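Local coordinates for protein N-terminus Plasma serine protease inhibitor (Homo sapiens, PDB 3DY0) that inhibits serine proteases irreversibly in body fluids in a heparin-dependent way, and so regulates proteolysis inside and outside the blood vessels, at residues L43-Q54 against G286-L297; I29-S37 against M311-V319. All coordinates share one frame; numbering follows the deposited sequence. Where two conformers were deposited one is given.

Contact 1 (L43-Q54 against G286-L297)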
ATOM      1  N   LEU A  43       9.238   8.874   9.065  1.00  9.44           N
ATOM      2  CA  LEU A  43      10.691   8.812   8.994  1.00 10.72           C
ATOM      3  C   LEU A  43      11.277  10.216   8.826  1.00 11.24           C
ATOM      4  O   LEU A  43      12.314  10.533   9.411  1.00 12.33           O
ATOM      5  CB  LEU A  43      11.122   7.912   7.830  1.00 11.67           C
ATOM      6  CG  LEU A  43      12.622   7.707   7.598  1.00 11.26           C
ATOM      7  CD1 LEU A  43      13.277   7.145   8.859  1.00 12.53           C
ATOM      8  CD2 LEU A  43      12.825   6.756   6.427  1.00 12.17           C
ATOM      9  N   SER A  44      10.606  11.063   8.047  1.00 11.86           N
ATOM     10  CA  SER A  44      11.098  12.422   7.825  1.00 11.51           C
ATOM     11  C   SER A  44      11.110  13.260   9.102  1.00 13.47           C
ATOM     12  O   SER A  44      11.861  14.230   9.201  1.00 12.50           O
ATOM     13  CB  SER A  44      10.272  13.139   6.743  1.00 11.90           C
ATOM     14  OG  SER A  44       9.025  13.609   7.233  1.00 11.67           O
ATOM     15  N   LEU A  45      10.296  12.884  10.085  1.00 12.93           N
ATOM     16  CA  LEU A  45      10.241  13.635  11.337  1.00 15.16           C
ATOM     17  C   LEU A  45      11.599  13.707  12.020  1.00 17.62           C
ATOM     18  O   LEU A  45      11.924  14.706  12.669  1.00 20.26           O
ATOM     19  CB  LEU A  45       9.233  13.007  12.299  1.00 14.11           C
ATOM     20  CG  LEU A  45       7.750  13.179  11.959  1.00 12.18           C
ATOM     21  CD1 LEU A  45       6.917  12.370  12.950  1.00 12.75           C
ATOM     22  CD2 LEU A  45       7.368  14.660  12.008  1.00 13.93           C
ATOM     23  N   GLY A  46      12.388  12.650  11.875  1.00 17.89           N
ATOM     24  CA  GLY A  46      13.694  12.630  12.505  1.00 18.97           C
ATOM     25  C   GLY A  46      14.848  12.687  11.528  1.00 18.59           C
ATOM     26  O   GLY A  46      15.979  12.351  11.881  1.00 20.41           O
ATOM     27  N   ALA A  47      14.568  13.107  10.298  1.00 16.71           N
ATOM     28  CA  ALA A  47      15.605  13.206   9.279  1.00 16.11           C
ATOM     29  C   ALA A  47      16.068  14.648   9.134  1.00 16.47           C
ATOM     30  O   ALA A  47      15.344  15.582   9.481  1.00 16.96           O
ATOM     31  CB  ALA A  47      15.079  12.694   7.946  1.00 14.31           C
ATOM     32  N   GLY A  48      17.278  14.827   8.618  1.00 15.58           N
ATOM     33  CA  GLY A  48      17.800  16.166   8.426  1.00 17.31           C
ATOM     34  C   GLY A  48      18.492  16.321   7.087  1.00 16.90           C
ATOM     35  O   GLY A  48      18.676  15.345   6.364  1.00 16.14           O
ATOM     36  N   SER A  49      18.864  17.556   6.762  1.00 17.57           N
ATOM     37  CA  SER A  49      19.561  17.890   5.521  1.00 17.49           C
ATOM     38  C   SER A  49      19.120  17.138   4.258  1.00 17.46           C
ATOM     39  O   SER A  49      17.929  17.046   3.967  1.00 16.96           O
ATOM     40  CB  SER A  49      21.074  17.744   5.722  1.00 19.27           C
ATOM     41  OG  SER A  49      21.422  16.459   6.207  1.00 21.21           O
ATOM     42  N   SER A  50      20.087  16.613   3.511  0.50 16.82           N
ATOM     43  CA  SER A  50      19.794  15.890   2.276  0.50 16.32           C
ATOM     44  C   SER A  50      18.928  14.652   2.479  0.50 15.37           C
ATOM     45  O   SER A  50      18.132  14.298   1.608  0.50 14.07           O
ATOM     46  CB  SER A  50      21.096  15.489   1.576  0.50 17.45           C
ATOM     47  OG  SER A  50      21.757  16.621   1.037  0.50 19.10           O
ATOM     48  N   THR A  51      19.086  13.991   3.622  1.00 14.23           N
ATOM     49  CA  THR A  51      18.308  12.786   3.913  1.00 13.87           C
ATOM     50  C   THR A  51      16.816  13.103   3.959  1.00 14.10           C
ATOM     51  O   THR A  51      15.994  12.375   3.395  1.00 11.97           O
ATOM     52  CB  THR A  51      18.740  12.157   5.252  1.00 13.96           C
ATOM     53  OG1 THR A  51      20.096  11.708   5.143  1.00 14.20           O
ATOM     54  CG2 THR A  51      17.850  10.972   5.604  1.00 13.30           C
ATOM     55  N   LYS A  52      16.471  14.192   4.635  1.00 13.07           N
ATOM     56  CA  LYS A  52      15.079  14.615   4.742  1.00 12.97           C
ATOM     57  C   LYS A  52      14.578  15.153   3.401  1.00 14.24           C
ATOM     58  O   LYS A  52      13.439  14.891   2.997  1.00 13.43           O
ATOM     59  CB  LYS A  52      14.955  15.690   5.825  1.00 14.55           C
ATOM     60  CG  LYS A  52      13.554  16.227   6.031  1.00 16.47           C
ATOM     61  CD  LYS A  52      13.583  17.302   7.102  1.00 20.05           C
ATOM     62  CE  LYS A  52      12.212  17.873   7.355  1.00 23.07           C
ATOM     63  NZ  LYS A  52      12.256  18.880   8.450  1.00 22.51           N
ATOM     64  N   MET A  53      15.433  15.900   2.710  0.50 13.85           N
ATOM     65  CA  MET A  53      15.075  16.467   1.414  0.50 13.90           C
ATOM     66  C   MET A  53      14.624  15.386   0.439  0.50 13.52           C
ATOM     67  O   MET A  53      13.579  15.509  -0.201  0.50 13.23           O
ATOM     68  CB  MET A  53      16.268  17.220   0.816  0.50 16.47           C
ATOM     69  CG  MET A  53      16.669  18.475   1.570  0.50 19.28           C
ATOM     70  SD  MET A  53      18.079  19.299   0.794  0.50 23.63           S
ATOM     71  CE  MET A  53      17.255  20.244  -0.485  0.50 23.70           C
ATOM     72  N   GLN A  54      15.417  14.326   0.327  1.00 12.68           N
ATOM     73  CA  GLN A  54      15.088  13.235  -0.583  1.00 12.80           C
ATOM     74  C   GLN A  54      13.752  12.604  -0.242  1.00 11.32           C
ATOM     75  O   GLN A  54      12.974  12.271  -1.134  1.00 12.63           O
ATOM     76  CB  GLN A  54      16.167  12.157  -0.553  1.00 13.28           C
ATOM     77  CG  GLN A  54      17.542  12.636  -0.971  1.00 13.92           C
ATOM     78  CD  GLN A  54      18.550  11.509  -0.978  1.00 12.84           C
ATOM     79  OE1 GLN A  54      18.381  10.515  -0.276  1.00 11.87           O
ATOM     80  NE2 GLN A  54      19.612  11.660  -1.767  1.00 16.02           N
ATOM     81  N   GLY A 286      14.676   8.423  -5.730  1.00 12.53           N
ATOM     82  CA  GLY A 286      15.578   9.417  -5.177  1.00 11.45           C
ATOM     83  C   GLY A 286      15.767   9.363  -3.673  1.00 11.19           C
ATOM     84  O   GLY A 286      16.456  10.213  -3.107  1.00 12.14           O
ATOM     85  N   ILE A 287      15.156   8.383  -3.017  1.00 10.77           N
ATOM     86  CA  ILE A 287      15.286   8.248  -1.567  1.00  9.61           C
ATOM     87  C   ILE A 287      16.373   7.212  -1.316  1.00  8.99           C
ATOM     88  O   ILE A 287      16.120   6.006  -1.361  1.00 10.65           O
ATOM     89  CB  ILE A 287      13.959   7.786  -0.935  1.00 11.11           C
ATOM     90  CG1 ILE A 287      12.867   8.811  -1.248  1.00 11.26           C
ATOM     91  CG2 ILE A 287      14.124   7.632   0.571  1.00 10.99           C
ATOM     92  CD1 ILE A 287      11.475   8.394  -0.815  1.00 11.88           C
ATOM     93  N   SER A 288      17.582   7.687  -1.030  1.00 10.78           N
ATOM     94  CA  SER A 288      18.709   6.783  -0.837  1.00 10.74           C
ATOM     95  C   SER A 288      19.587   7.007   0.393  1.00  9.98           C
ATOM     96  O   SER A 288      19.998   6.048   1.042  1.00 11.35           O
ATOM     97  CB  SER A 288      19.598   6.824  -2.083  1.00 10.90           C
ATOM     98  OG  SER A 288      20.189   8.108  -2.237  1.00 12.47           O
ATOM     99  N   ASN A 289      19.874   8.261   0.714  1.00 10.86           N
ATOM    100  CA  ASN A 289      20.753   8.563   1.844  1.00 10.48           C
ATOM    101  C   ASN A 289      20.375   7.936   3.179  1.00 11.21           C
ATOM    102  O   ASN A 289      21.242   7.500   3.938  1.00 11.36           O
ATOM    103  CB  ASN A 289      20.878  10.079   2.006  1.00 11.20           C
ATOM    104  CG  ASN A 289      21.748  10.708   0.938  1.00 14.48           C
ATOM    105  OD1 ASN A 289      21.729  10.293  -0.225  1.00 13.22           O
ATOM    106  ND2 ASN A 289      22.513  11.724   1.325  1.00 17.22           N
ATOM    107  N   VAL A 290      19.082   7.875   3.465  1.00 10.61           N
ATOM    108  CA  VAL A 290      18.618   7.326   4.728  1.00 10.62           C
ATOM    109  C   VAL A 290      19.028   5.865   4.960  1.00 11.25           C
ATOM    110  O   VAL A 290      19.040   5.389   6.099  1.00 12.35           O
ATOM    111  CB  VAL A 290      17.078   7.477   4.834  1.00 11.96           C
ATOM    112  CG1 VAL A 290      16.389   6.504   3.886  1.00 10.41           C
ATOM    113  CG2 VAL A 290      16.624   7.282   6.270  1.00 11.84           C
ATOM    114  N   PHE A 291      19.392   5.166   3.887  1.00 11.36           N
ATOM    115  CA  PHE A 291      19.795   3.762   3.978  1.00 12.47           C
ATOM    116  C   PHE A 291      21.308   3.595   3.993  1.00 13.43           C
ATOM    117  O   PHE A 291      21.808   2.471   3.916  1.00 15.07           O
ATOM    118  CB  PHE A 291      19.239   2.976   2.785  1.00 12.17           C
ATOM    119  CG  PHE A 291      17.749   3.079   2.628  1.00 12.30           C
ATOM    120  CD1 PHE A 291      16.897   2.564   3.598  1.00 14.27           C
ATOM    121  CD2 PHE A 291      17.197   3.693   1.504  1.00 12.85           C
ATOM    122  CE1 PHE A 291      15.513   2.658   3.456  1.00 13.57           C
ATOM    123  CE2 PHE A 291      15.808   3.794   1.354  1.00 12.32           C
ATOM    124  CZ  PHE A 291      14.972   3.275   2.332  1.00 13.75           C
ATOM    125  N   THR A 292      22.032   4.704   4.096  1.00 14.33           N
ATOM    126  CA  THR A 292      23.491   4.657   4.077  1.00 13.89           C
ATOM    127  C   THR A 292      24.134   5.132   5.374  1.00 16.01           C
ATOM    128  O   THR A 292      23.453   5.611   6.280  1.00 16.07           O
ATOM    129  CB  THR A 292      24.049   5.519   2.933  1.00 12.86           C
ATOM    130  OG1 THR A 292      23.878   6.903   3.253  1.00 13.47           O
ATOM    131  CG2 THR A 292      23.323   5.210   1.630  1.00 11.61           C
ATOM    132  N   SER A 293      25.456   5.004   5.458  1.00 15.79           N
ATOM    133  CA  SER A 293      26.162   5.438   6.656  1.00 18.26           C
ATOM    134  C   SER A 293      26.199   6.962   6.701  1.00 17.87           C
ATOM    135  O   SER A 293      26.634   7.553   7.692  1.00 21.13           O
ATOM    136  CB  SER A 293      27.588   4.878   6.686  1.00 19.28           C
ATOM    137  OG  SER A 293      28.443   5.587   5.808  1.00 24.44           O
ATOM    138  N   HIS A 294      25.744   7.597   5.624  1.00 17.61           N
ATOM    139  CA  HIS A 294      25.705   9.055   5.555  1.00 17.02           C
ATOM    140  C   HIS A 294      24.304   9.576   5.832  1.00 16.30           C
ATOM    141  O   HIS A 294      23.988  10.735   5.566  1.00 17.11           O
ATOM    142  CB  HIS A 294      26.183   9.546   4.188  1.00 20.33           C
ATOM    143  CG  HIS A 294      27.669   9.676   4.086  1.00 24.48           C
ATOM    144  ND1 HIS A 294      28.526   8.626   4.344  1.00 26.80           N
ATOM    145  CD2 HIS A 294      28.453  10.734   3.777  1.00 26.54           C
ATOM    146  CE1 HIS A 294      29.774   9.036   4.199  1.00 28.11           C
ATOM    147  NE2 HIS A 294      29.758  10.311   3.855  1.00 28.23           N
ATOM    148  N   ALA A 295      23.460   8.705   6.365  1.00 16.35           N
ATOM    149  CA  ALA A 295      22.098   9.089   6.695  1.00 15.84           C
ATOM    150  C   ALA A 295      22.133  10.153   7.781  1.00 15.39           C
ATOM    151  O   ALA A 295      22.936  10.069   8.713  1.00 15.10           O
ATOM    152  CB  ALA A 295      21.326   7.879   7.195  1.00 16.94           C
ATOM    153  N   ASP A 296      21.281  11.162   7.648  1.00 14.56           N
ATOM    154  CA  ASP A 296      21.184  12.200   8.663  1.00 13.99           C
ATOM    155  C   ASP A 296      19.868  11.926   9.382  1.00 12.81           C
ATOM    156  O   ASP A 296      18.797  12.316   8.910  1.00 13.53           O
ATOM    157  CB  ASP A 296      21.152  13.597   8.038  1.00 14.13           C
ATOM    158  CG  ASP A 296      21.024  14.703   9.081  1.00 16.92           C
ATOM    159  OD1 ASP A 296      20.832  14.385  10.275  1.00 16.42           O
ATOM    160  OD2 ASP A 296      21.107  15.890   8.704  1.00 20.41           O
ATOM    161  N   LEU A 297      19.953  11.219  10.505  1.00 12.72           N
ATOM    162  CA  LEU A 297      18.775  10.893  11.298  1.00 13.02           C
ATOM    163  C   LEU A 297      18.949  11.483  12.692  1.00 13.76           C
ATOM    164  O   LEU A 297      18.552  10.887  13.691  1.00 14.67           O
ATOM    165  CB  LEU A 297      18.593   9.374  11.378  1.00 14.44           C
ATOM    166  CG  LEU A 297      18.148   8.726  10.061  1.00 15.28           C
ATOM    167  CD1 LEU A 297      18.254   7.216  10.157  1.00 17.50           C
ATOM    168  CD2 LEU A 297      16.721   9.163   9.746  1.00 17.50           C
TER
HETATM  169  O   HOH W   1      17.124   9.793   2.158  1.00 12.05           O
HETATM  170  O   HOH W   2      22.199  12.754   4.134  1.00 23.64           O

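Contact 2 (I29-S37 against M311-V319)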
ATOM      1  N   ILE A  29       1.628  -7.717  -8.429  0.50  9.15           N
ATOM      2  CA  ILE A  29       2.127  -6.580  -7.671  0.50  9.47           C
ATOM      3  C   ILE A  29       1.008  -6.183  -6.729  0.50  9.10           C
ATOM      4  O   ILE A  29      -0.156  -6.173  -7.120  0.50  9.55           O
ATOM      5  CB  ILE A  29       2.413  -5.355  -8.563  0.50  9.38           C
ATOM      6  CG1 ILE A  29       3.459  -5.693  -9.620  0.50 10.03           C
ATOM      7  CG2 ILE A  29       2.888  -4.189  -7.701  0.50  9.59           C
ATOM      8  CD1 ILE A  29       3.713  -4.562 -10.583  0.50 12.24           C
ATOM      9  N   PHE A  30       1.347  -5.881  -5.484  1.00  8.27           N
ATOM     10  CA  PHE A  30       0.331  -5.444  -4.535  1.00  8.91           C
ATOM     11  C   PHE A  30       0.952  -4.759  -3.339  1.00  8.63           C
ATOM     12  O   PHE A  30       1.811  -5.325  -2.661  1.00  9.06           O
ATOM     13  CB  PHE A  30      -0.552  -6.602  -4.057  1.00  7.88           C
ATOM     14  CG  PHE A  30      -1.810  -6.138  -3.373  1.00  8.85           C
ATOM     15  CD1 PHE A  30      -2.840  -5.556  -4.113  1.00  8.17           C
ATOM     16  CD2 PHE A  30      -1.935  -6.203  -1.989  1.00  8.52           C
ATOM     17  CE1 PHE A  30      -3.973  -5.039  -3.474  1.00  8.97           C
ATOM     18  CE2 PHE A  30      -3.063  -5.689  -1.342  1.00 10.23           C
ATOM     19  CZ  PHE A  30      -4.082  -5.105  -2.089  1.00  9.32           C
ATOM     20  N   PHE A  31       0.528  -3.527  -3.085  1.00  7.48           N
ATOM     21  CA  PHE A  31       1.050  -2.788  -1.944  1.00  7.71           C
ATOM     22  C   PHE A  31       0.075  -1.722  -1.495  1.00  7.36           C
ATOM     23  O   PHE A  31      -0.915  -1.453  -2.177  1.00  7.67           O
ATOM     24  CB  PHE A  31       2.414  -2.147  -2.270  1.00  7.54           C
ATOM     25  CG  PHE A  31       2.360  -1.035  -3.297  1.00  8.02           C
ATOM     26  CD1 PHE A  31       2.283  -1.323  -4.658  1.00  7.87           C
ATOM     27  CD2 PHE A  31       2.440   0.300  -2.899  1.00  8.11           C
ATOM     28  CE1 PHE A  31       2.295  -0.301  -5.612  1.00  9.44           C
ATOM     29  CE2 PHE A  31       2.454   1.341  -3.847  1.00  8.05           C
ATOM     30  CZ  PHE A  31       2.383   1.036  -5.207  1.00  8.88           C
ATOM     31  N   SER A  32       0.341  -1.142  -0.328  1.00  5.77           N
ATOM     32  CA  SER A  32      -0.497  -0.071   0.196  1.00  5.32           C
ATOM     33  C   SER A  32       0.259   1.244   0.119  1.00  6.74           C
ATOM     34  O   SER A  32       1.195   1.482   0.884  1.00  6.26           O
ATOM     35  CB  SER A  32      -0.892  -0.320   1.653  1.00  6.34           C
ATOM     36  OG  SER A  32      -1.544   0.834   2.165  1.00  7.53           O
ATOM     37  N   PRO A  33      -0.137   2.123  -0.811  1.00  7.21           N
ATOM     38  CA  PRO A  33       0.542   3.411  -0.941  1.00  7.85           C
ATOM     39  C   PRO A  33       0.510   4.214   0.361  1.00  8.49           C
ATOM     40  O   PRO A  33       1.516   4.801   0.767  1.00  9.53           O
ATOM     41  CB  PRO A  33      -0.236   4.094  -2.065  1.00  7.54           C
ATOM     42  CG  PRO A  33      -0.635   2.931  -2.938  1.00  6.77           C
ATOM     43  CD  PRO A  33      -1.101   1.917  -1.909  1.00  7.41           C
ATOM     44  N   VAL A  34      -0.644   4.244   1.021  0.50  7.92           N
ATOM     45  CA  VAL A  34      -0.763   5.009   2.257  0.50  8.05           C
ATOM     46  C   VAL A  34       0.132   4.472   3.373  0.50  7.36           C
ATOM     47  O   VAL A  34       0.688   5.246   4.151  0.50  8.24           O
ATOM     48  CB  VAL A  34      -2.234   5.079   2.740  0.50  8.15           C
ATOM     49  CG1 VAL A  34      -2.721   3.710   3.166  0.50  8.09           C
ATOM     50  CG2 VAL A  34      -2.358   6.092   3.870  0.50  9.22           C
ATOM     51  N   SER A  35       0.282   3.153   3.454  1.00  6.87           N
ATOM     52  CA  SER A  35       1.138   2.574   4.484  1.00  6.72           C
ATOM     53  C   SER A  35       2.584   3.029   4.314  1.00  6.11           C
ATOM     54  O   SER A  35       3.261   3.391   5.283  1.00  6.21           O
ATOM     55  CB  SER A  35       1.089   1.046   4.426  1.00  5.81           C
ATOM     56  OG  SER A  35       1.995   0.493   5.374  1.00  8.03           O
ATOM     57  N   ILE A  36       3.052   3.006   3.074  1.00  6.70           N
ATOM     58  CA  ILE A  36       4.419   3.393   2.780  1.00  7.45           C
ATOM     59  C   ILE A  36       4.648   4.894   2.881  1.00  6.92           C
ATOM     60  O   ILE A  36       5.658   5.333   3.437  1.00  6.89           O
ATOM     61  CB  ILE A  36       4.839   2.858   1.398  1.00  8.16           C
ATOM     62  CG1 ILE A  36       4.669   1.334   1.391  1.00  7.99           C
ATOM     63  CG2 ILE A  36       6.287   3.239   1.107  1.00  8.37           C
ATOM     64  CD1 ILE A  36       4.881   0.673   0.046  1.00  8.10           C
ATOM     65  N   SER A  37       3.708   5.678   2.357  0.50  7.85           N
ATOM     66  CA  SER A  37       3.815   7.132   2.420  0.50  9.34           C
ATOM     67  C   SER A  37       3.809   7.591   3.872  0.50  8.10           C
ATOM     68  O   SER A  37       4.579   8.471   4.259  0.50  8.30           O
ATOM     69  CB  SER A  37       2.646   7.794   1.685  0.50 10.67           C
ATOM     70  OG  SER A  37       2.706   7.558   0.292  0.50 15.24           O
ATOM     71  N   MET A 311      13.495  -1.472   4.885  1.00 11.65           N
ATOM     72  CA  MET A 311      12.107  -1.073   5.054  1.00  9.89           C
ATOM     73  C   MET A 311      11.319  -2.165   4.360  1.00  8.76           C
ATOM     74  O   MET A 311      11.179  -2.164   3.136  1.00  9.71           O
ATOM     75  CB  MET A 311      11.831   0.272   4.383  1.00 11.69           C
ATOM     76  CG  MET A 311      10.433   0.798   4.677  1.00 12.40           C
ATOM     77  SD  MET A 311      10.033   2.340   3.843  1.00 16.73           S
ATOM     78  CE  MET A 311      10.989   3.493   4.809  1.00 17.51           C
ATOM     79  N   VAL A 312      10.808  -3.103   5.149  0.50  9.80           N
ATOM     80  CA  VAL A 312      10.048  -4.222   4.610  0.50  9.09           C
ATOM     81  C   VAL A 312       8.558  -3.915   4.513  0.50  9.67           C
ATOM     82  O   VAL A 312       7.982  -3.292   5.405  0.50  9.95           O
ATOM     83  CB  VAL A 312      10.252  -5.491   5.471  0.50 10.17           C
ATOM     84  CG1 VAL A 312      11.727  -5.874   5.480  0.50 10.51           C
ATOM     85  CG2 VAL A 312       9.764  -5.250   6.887  0.50 11.57           C
ATOM     86  N   HIS A 313       7.941  -4.351   3.419  1.00  8.56           N
ATOM     87  CA  HIS A 313       6.515  -4.134   3.198  1.00  8.16           C
ATOM     88  C   HIS A 313       5.878  -5.459   2.801  1.00  9.05           C
ATOM     89  O   HIS A 313       6.438  -6.208   2.001  1.00 10.29           O
ATOM     90  CB  HIS A 313       6.283  -3.115   2.070  1.00  8.28           C
ATOM     91  CG  HIS A 313       4.843  -2.727   1.889  1.00  9.41           C
ATOM     92  ND1 HIS A 313       4.176  -1.911   2.777  1.00  8.34           N
ATOM     93  CD2 HIS A 313       3.941  -3.060   0.935  1.00  7.54           C
ATOM     94  CE1 HIS A 313       2.925  -1.755   2.378  1.00  9.83           C
ATOM     95  NE2 HIS A 313       2.756  -2.442   1.263  1.00  7.75           N
ATOM     96  N   LYS A 314       4.716  -5.749   3.375  1.00  8.51           N
ATOM     97  CA  LYS A 314       3.977  -6.960   3.045  1.00  8.05           C
ATOM     98  C   LYS A 314       2.532  -6.525   2.914  1.00  8.00           C
ATOM     99  O   LYS A 314       2.015  -5.818   3.779  1.00  8.10           O
ATOM    100  CB  LYS A 314       4.103  -8.003   4.158  1.00  9.99           C
ATOM    101  CG  LYS A 314       3.306  -9.281   3.907  1.00 15.43           C
ATOM    102  CD  LYS A 314       3.810 -10.022   2.683  1.00 19.79           C
ATOM    103  CE  LYS A 314       3.040 -11.322   2.472  1.00 20.64           C
ATOM    104  NZ  LYS A 314       3.169 -12.231   3.647  1.00 22.45           N
ATOM    105  N   ALA A 315       1.889  -6.933   1.826  1.00  7.61           N
ATOM    106  CA  ALA A 315       0.499  -6.573   1.582  1.00  7.63           C
ATOM    107  C   ALA A 315      -0.232  -7.765   0.978  1.00  8.47           C
ATOM    108  O   ALA A 315       0.328  -8.497   0.163  1.00  8.97           O
ATOM    109  CB  ALA A 315       0.434  -5.384   0.636  1.00  8.95           C
ATOM    110  N   VAL A 316      -1.485  -7.958   1.381  1.00  7.46           N
ATOM    111  CA  VAL A 316      -2.279  -9.070   0.872  1.00  8.53           C
ATOM    112  C   VAL A 316      -3.696  -8.608   0.572  1.00  8.76           C
ATOM    113  O   VAL A 316      -4.185  -7.644   1.166  1.00  8.66           O
ATOM    114  CB  VAL A 316      -2.360 -10.245   1.895  1.00  9.15           C
ATOM    115  CG1 VAL A 316      -0.967 -10.715   2.279  1.00  9.53           C
ATOM    116  CG2 VAL A 316      -3.141  -9.815   3.129  1.00 10.06           C
ATOM    117  N   VAL A 317      -4.344  -9.289  -0.367  1.00  8.38           N
ATOM    118  CA  VAL A 317      -5.721  -8.966  -0.713  1.00  9.15           C
ATOM    119  C   VAL A 317      -6.480 -10.228  -1.089  1.00  8.70           C
ATOM    120  O   VAL A 317      -5.918 -11.145  -1.688  1.00  8.77           O
ATOM    121  CB  VAL A 317      -5.808  -7.955  -1.891  1.00  7.26           C
ATOM    122  CG1 VAL A 317      -5.254  -8.565  -3.165  1.00  9.24           C
ATOM    123  CG2 VAL A 317      -7.266  -7.519  -2.084  1.00 10.15           C
ATOM    124  N   GLU A 318      -7.750 -10.269  -0.702  1.00  7.51           N
ATOM    125  CA  GLU A 318      -8.638 -11.382  -1.011  1.00  9.12           C
ATOM    126  C   GLU A 318      -9.888 -10.760  -1.609  1.00  8.63           C
ATOM    127  O   GLU A 318     -10.507  -9.894  -0.993  1.00  9.56           O
ATOM    128  CB  GLU A 318      -9.031 -12.144   0.258  1.00 12.54           C
ATOM    129  CG  GLU A 318      -7.866 -12.688   1.057  1.00 16.28           C
ATOM    130  CD  GLU A 318      -8.286 -13.205   2.419  1.00 19.45           C
ATOM    131  OE1 GLU A 318      -7.407 -13.666   3.177  1.00 22.06           O
ATOM    132  OE2 GLU A 318      -9.495 -13.152   2.735  1.00 21.62           O
ATOM    133  N   VAL A 319     -10.246 -11.191  -2.812  1.00  8.31           N
ATOM    134  CA  VAL A 319     -11.439 -10.690  -3.483  1.00  8.04           C
ATOM    135  C   VAL A 319     -12.336 -11.878  -3.778  1.00  9.17           C
ATOM    136  O   VAL A 319     -11.904 -12.840  -4.412  1.00  9.97           O
ATOM    137  CB  VAL A 319     -11.092 -10.002  -4.824  1.00  9.71           C
ATOM    138  CG1 VAL A 319     -12.362  -9.789  -5.652  1.00 11.53           C
ATOM    139  CG2 VAL A 319     -10.397  -8.673  -4.556  1.00 10.32           C
TER

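Contact 1 (L43-Q54 against G286-L297)
Gln54 reaches from its helix to the chain at Ser288 and Asn289. Its chain is extended beyond CG (chi2 -178°), which carries the amide to two consecutive backbone N-H groups. Gln54 OE1 accepts from Asn289 N at 2.9 Å, in the carbonyl plane and on a lone pair. Gln54 OE1 also accepts from Ser288 N at 3.0 Å, but this donor lies above the plane. Water 1 donates a third bond to OE1. The same water donates to Thr51 O and accepts from Val290 N. Gln54 NE2 gives only a weak bond to Asn289 OD1, and the two amide planes are 76° apart.

This is where the long connection between strands 259-277 and 307-319 of the serpin fold lies against helices 33-45 and 49-58. Its 3-10 turn, 289-291, runs into an ST turn, in which Thr292 OG1 accepts from His294 N.

Further along, Thr51 OG1 accepts from Asp296 N at 2.8 Å. Water 2 joins that hydroxyl to Asn289 ND2 and His294 O. The methyl is turned the other way, anti to the backbone N, and Thr51 CG2 meets Val290 CB at 3.7 Å. Asp296 is held at three more atoms besides its N. Asp296 O accepts from Gly48 N at 2.9 Å. Asp296 OD2 accepts from Ser49 OG at 2.6 Å on the lone pair facing away from OD1. Asp296 OD1 is hydrogen-bonded to Ser298 OG. On the buried side, Leu43 CD2 and Val290 CG2 meet tip to tip at 3.8 Å, and Leu43 CD1 leans on Leu297 CD2.

Contact 2 (I29-S37 against M311-V319)
The phenyl ring of Phe30 has Val317 over one face. Methyl CG1 of Val317 sits 3.8 Å from the Phe30 ring centroid, nearly on the normal, a CH-pi contact. The fit is tight: Phe30 CZ is 3.3 Å from Val317 CB. Ala315 C lies at the ring edge, in plane. The methyl of Ala315 approaches obliquely, its CB 3.6 Å from Phe30 CD2. The second flat group is the imidazole of His313. Ile36 CD1 stands over the His313 ring centre at 3.7 Å, a second CH-pi contact. Ser35 CB is at the ring edge, in plane, and Phe31 CB comes in obliquely.

With CG anti to the backbone N (chi1 -174°), His313 stands up from its strand toward the start of helix 33-45. There His313 NE2 accepts from Ser32 N at 3.2 Å. The bond is almost straight (171°), though the donor is tilted 23° from the ring plane. Ser32 is also the helix N-cap, its OG accepting from Ser35 N. That hydroxyl also hydrogen-bonds to the backbone of the bound peptide, a separate chain, whose strand pairs antiparallel with 29-31.

This is the shutter region of the serpin fold, where the central strands of sheet A part to admit the cleaved reactive centre loop. Strand 323-335 is that inserted loop; its Thr330 hydrogen-bonds to Ser35 OG, as does Asn165. Phe30 O is buried with no polar partner in the model. An accepting NE2 suggests a neutral imidazole, with ND1 probably donating to Thr330 OG1, so one ring joins the helix start to the inserted strand.

The centres of contacts 1 and 2 lie about 22 Å apart. Helix 33-45 serves both: its start takes part in contact 2 and its later turns in contact 1. Along the chain the order is 29-37, 43-54, 286-297, 311-319, so the outer pair encloses the inner one. The connection that holds 286-297 leads directly into strand 307-319, which carries 311-319. The two contacts touch where Leu43 CD2 meets Met311 CE at 4.1 Å. Contact 2 is near the centre of the chain; contact 1 is farther out and partly buried. Together they bring helix 33-45 against strand 307-319 and the connection before it, beside the sheet that has taken up the loop.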